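Local coordinates for protein pyocin-S2 (Pseudomonas aeruginosa, PDB 5ODW) that kills sensitive bacterial cells as a nuclease bacteriocin that breaks down chromosomal DNA, this chain being the N-terminal part of the toxin and not its nuclease, at residues 52-57 with 135-140. Residues are numbered along the deposited sequence; the frame is centred on the assembly and turned at random.
Sequences QEYRKL and QKSESM
Tyr54 of helix 47-70 reaches across to Ser137 and Glu138 of helix 133-148. The two segments run nearly antiparallel, at 161°, with axes 11.6 Å apart at their closest. The tyrosine side chain bridges the gap.

The hydrogen bond joins Tyr54 OH to Ser137 OG at 2.6 Å. Either hydroxyl could be the donor. Ser137 OG lies at the edge of the tyrosine ring, in its plane. Tyr54 holds CG anti to its own backbone nitrogen (chi1 -177°), and this carries the ring across the gap, where its hydroxyl meets Ser137. Both oxygens have further hydrogen-bond partners: Arg58 NH1 for Tyr54 OH, and His159 ND1, from helix 153-204, for Ser137 OG.

The van der Waals contact is mainly between Tyr54 and Glu138. The extended glutamate chain passes obliquely by the CE1 corner of the ring. Its CB is 3.7 Å from Tyr54 CE1, and its OE2 is 3.6 Å from the same carbon. The carboxylate plane is turned 54° from the ring. Met160 and Tyr141 also pack on the tyrosine.

The charged groups are only loosely associated. Arg55 NE and Glu138 OE1 stand 4.9 Å apart, and Arg55 touches Glu138 just through CG, at 4.1 Å from OE1. Arg55 NE is instead hydrogen-bonded to Met51 O.

The chemistry implies a helix pair joined through a polar link. The chain Arg58, Tyr54, Ser137, His159 ties three helices of this elongated helical domain together, and the hydroxyls of both buried residues have hydrogen-bond partners. Arg58, donating to the phenol oxygen, may make the tyrosine hydroxyl a better donor.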
loop_
_atom_site.group_PDB
_atom_site.type_symbol
_atom_site.label_atom_id
_atom_site.label_comp_id
_atom_site.label_asym_id
_atom_site.label_seq_id
_atom_site.Cartn_x
_atom_site.Cartn_y
_atom_site.Cartn_z
ATOM N N GLN C 52 18.375 -13.507 16.602
ATOM C CA GLN C 52 19.834 -13.568 16.789
ATOM C C GLN C 52 20.207 -13.036 18.188
ATOM O O GLN C 52 21.047 -13.641 18.855
ATOM C CB GLN C 52 20.517 -12.721 15.699
ATOM C CG GLN C 52 22.044 -12.750 15.679
ATOM C CD GLN C 52 22.611 -11.546 14.947
ATOM O OE1 GLN C 52 22.342 -11.320 13.751
ATOM N NE2 GLN C 52 23.408 -10.737 15.653
ATOM N N GLU C 53 19.596 -11.910 18.625
ATOM C CA GLU C 53 19.854 -11.294 19.933
ATOM C C GLU C 53 19.262 -12.121 21.068
ATOM O O GLU C 53 19.841 -12.161 22.161
ATOM C CB GLU C 53 19.350 -9.840 19.991
ATOM C CG GLU C 53 20.151 -8.838 19.169
ATOM C CD GLU C 53 21.644 -8.840 19.422
ATOM O OE1 GLU C 53 22.058 -8.503 20.557
ATOM O OE2 GLU C 53 22.402 -9.201 18.491
ATOM N N TYR C 54 18.113 -12.787 20.801
ATOM C CA TYR C 54 17.410 -13.658 21.743
ATOM C C TYR C 54 18.255 -14.874 22.041
ATOM O O TYR C 54 18.482 -15.181 23.206
ATOM C CB TYR C 54 16.043 -14.086 21.184
ATOM C CG TYR C 54 15.238 -14.938 22.148
ATOM C CD1 TYR C 54 15.434 -16.314 22.223
ATOM C CD2 TYR C 54 14.287 -14.364 22.993
ATOM C CE1 TYR C 54 14.737 -17.094 23.136
ATOM C CE2 TYR C 54 13.560 -15.141 23.889
ATOM C CZ TYR C 54 13.794 -16.504 23.961
ATOM O OH TYR C 54 13.087 -17.284 24.834
ATOM N N ARG C 55 18.702 -15.579 20.998
ATOM C CA ARG C 55 19.532 -16.774 21.114
ATOM C C ARG C 55 20.828 -16.479 21.918
ATOM O O ARG C 55 21.201 -17.295 22.772
ATOM C CB ARG C 55 19.811 -17.374 19.717
ATOM C CG ARG C 55 18.595 -18.078 19.106
ATOM C CD ARG C 55 18.822 -18.529 17.681
ATOM N NE ARG C 55 18.406 -17.499 16.725
ATOM C CZ ARG C 55 18.392 -17.653 15.403
ATOM N NH1 ARG C 55 18.749 -18.812 14.860
ATOM N NH2 ARG C 55 18.025 -16.651 14.615
ATOM N N LYS C 56 21.448 -15.272 21.714
ATOM C CA LYS C 56 22.654 -14.801 22.429
ATOM C C LYS C 56 22.395 -14.651 23.929
ATOM O O LYS C 56 23.140 -15.202 24.752
ATOM C CB LYS C 56 23.178 -13.469 21.861
ATOM C CG LYS C 56 23.968 -13.628 20.567
ATOM C CD LYS C 56 24.776 -12.382 20.240
ATOM C CE LYS C 56 24.882 -12.178 18.749
ATOM N NZ LYS C 56 25.405 -10.827 18.404
ATOM N N LEU C 57 21.327 -13.916 24.285
ATOM C CA LEU C 57 20.988 -13.665 25.690
ATOM C C LEU C 57 20.424 -14.880 26.422
ATOM O O LEU C 57 20.766 -15.089 27.592
ATOM C CB LEU C 57 20.047 -12.469 25.816
ATOM C CG LEU C 57 20.707 -11.103 25.721
ATOM C CD1 LEU C 57 19.747 -10.092 25.167
ATOM C CD2 LEU C 57 21.248 -10.654 27.063
ATOM N N GLN C 135 9.564 -22.671 28.589
ATOM C CA GLN C 135 9.303 -23.539 27.434
ATOM C C GLN C 135 8.707 -22.767 26.270
ATOM O O GLN C 135 9.063 -23.017 25.119
ATOM C CB GLN C 135 8.367 -24.706 27.824
ATOM C CG GLN C 135 8.954 -25.686 28.843
ATOM C CD GLN C 135 8.627 -25.328 30.276
ATOM O OE1 GLN C 135 7.562 -25.669 30.806
ATOM N NE2 GLN C 135 9.565 -24.689 30.956
ATOM N N LYS C 136 7.815 -21.811 26.585
ATOM C CA LYS C 136 7.020 -21.018 25.648
ATOM C C LYS C 136 7.634 -19.676 25.210
ATOM O O LYS C 136 7.193 -19.136 24.198
ATOM C CB LYS C 136 5.601 -20.800 26.214
ATOM C CG LYS C 136 4.809 -22.112 26.405
ATOM C CD LYS C 136 4.007 -22.551 25.169
ATOM C CE LYS C 136 3.531 -23.979 25.273
ATOM N NZ LYS C 136 4.566 -24.949 24.814
ATOM N N SER C 137 8.685 -19.186 25.902
ATOM C CA SER C 137 9.345 -17.896 25.618
ATOM C C SER C 137 9.821 -17.676 24.176
ATOM O O SER C 137 9.527 -16.614 23.642
ATOM C CB SER C 137 10.506 -17.639 26.577
ATOM O OG SER C 137 11.127 -16.383 26.347
ATOM N N GLU C 138 10.576 -18.593 23.577
ATOM C CA GLU C 138 11.055 -18.377 22.204
ATOM C C GLU C 138 9.947 -18.309 21.152
ATOM O O GLU C 138 9.981 -17.469 20.261
ATOM C CB GLU C 138 12.135 -19.388 21.805
ATOM C CG GLU C 138 12.780 -19.073 20.463
ATOM C CD GLU C 138 14.171 -19.654 20.313
ATOM O OE1 GLU C 138 14.736 -19.574 19.206
ATOM O OE2 GLU C 138 14.706 -20.184 21.303
ATOM N N SER C 139 8.972 -19.203 21.256
ATOM C CA SER C 139 7.819 -19.205 20.354
ATOM C C SER C 139 6.949 -17.948 20.468
ATOM O O SER C 139 6.506 -17.399 19.468
ATOM C CB SER C 139 6.962 -20.436 20.624
ATOM O OG SER C 139 7.775 -21.540 20.977
ATOM N N MET C 140 6.707 -17.523 21.704
ATOM C CA MET C 140 5.927 -16.322 22.055
ATOM C C MET C 140 6.590 -15.035 21.532
ATOM O O MET C 140 5.902 -14.181 20.969
ATOM C CB MET C 140 5.773 -16.251 23.584
ATOM C CG MET C 140 4.867 -15.147 24.069
ATOM S SD MET C 140 5.036 -14.863 25.844
ATOM C CE MET C 140 4.242 -13.268 25.983
#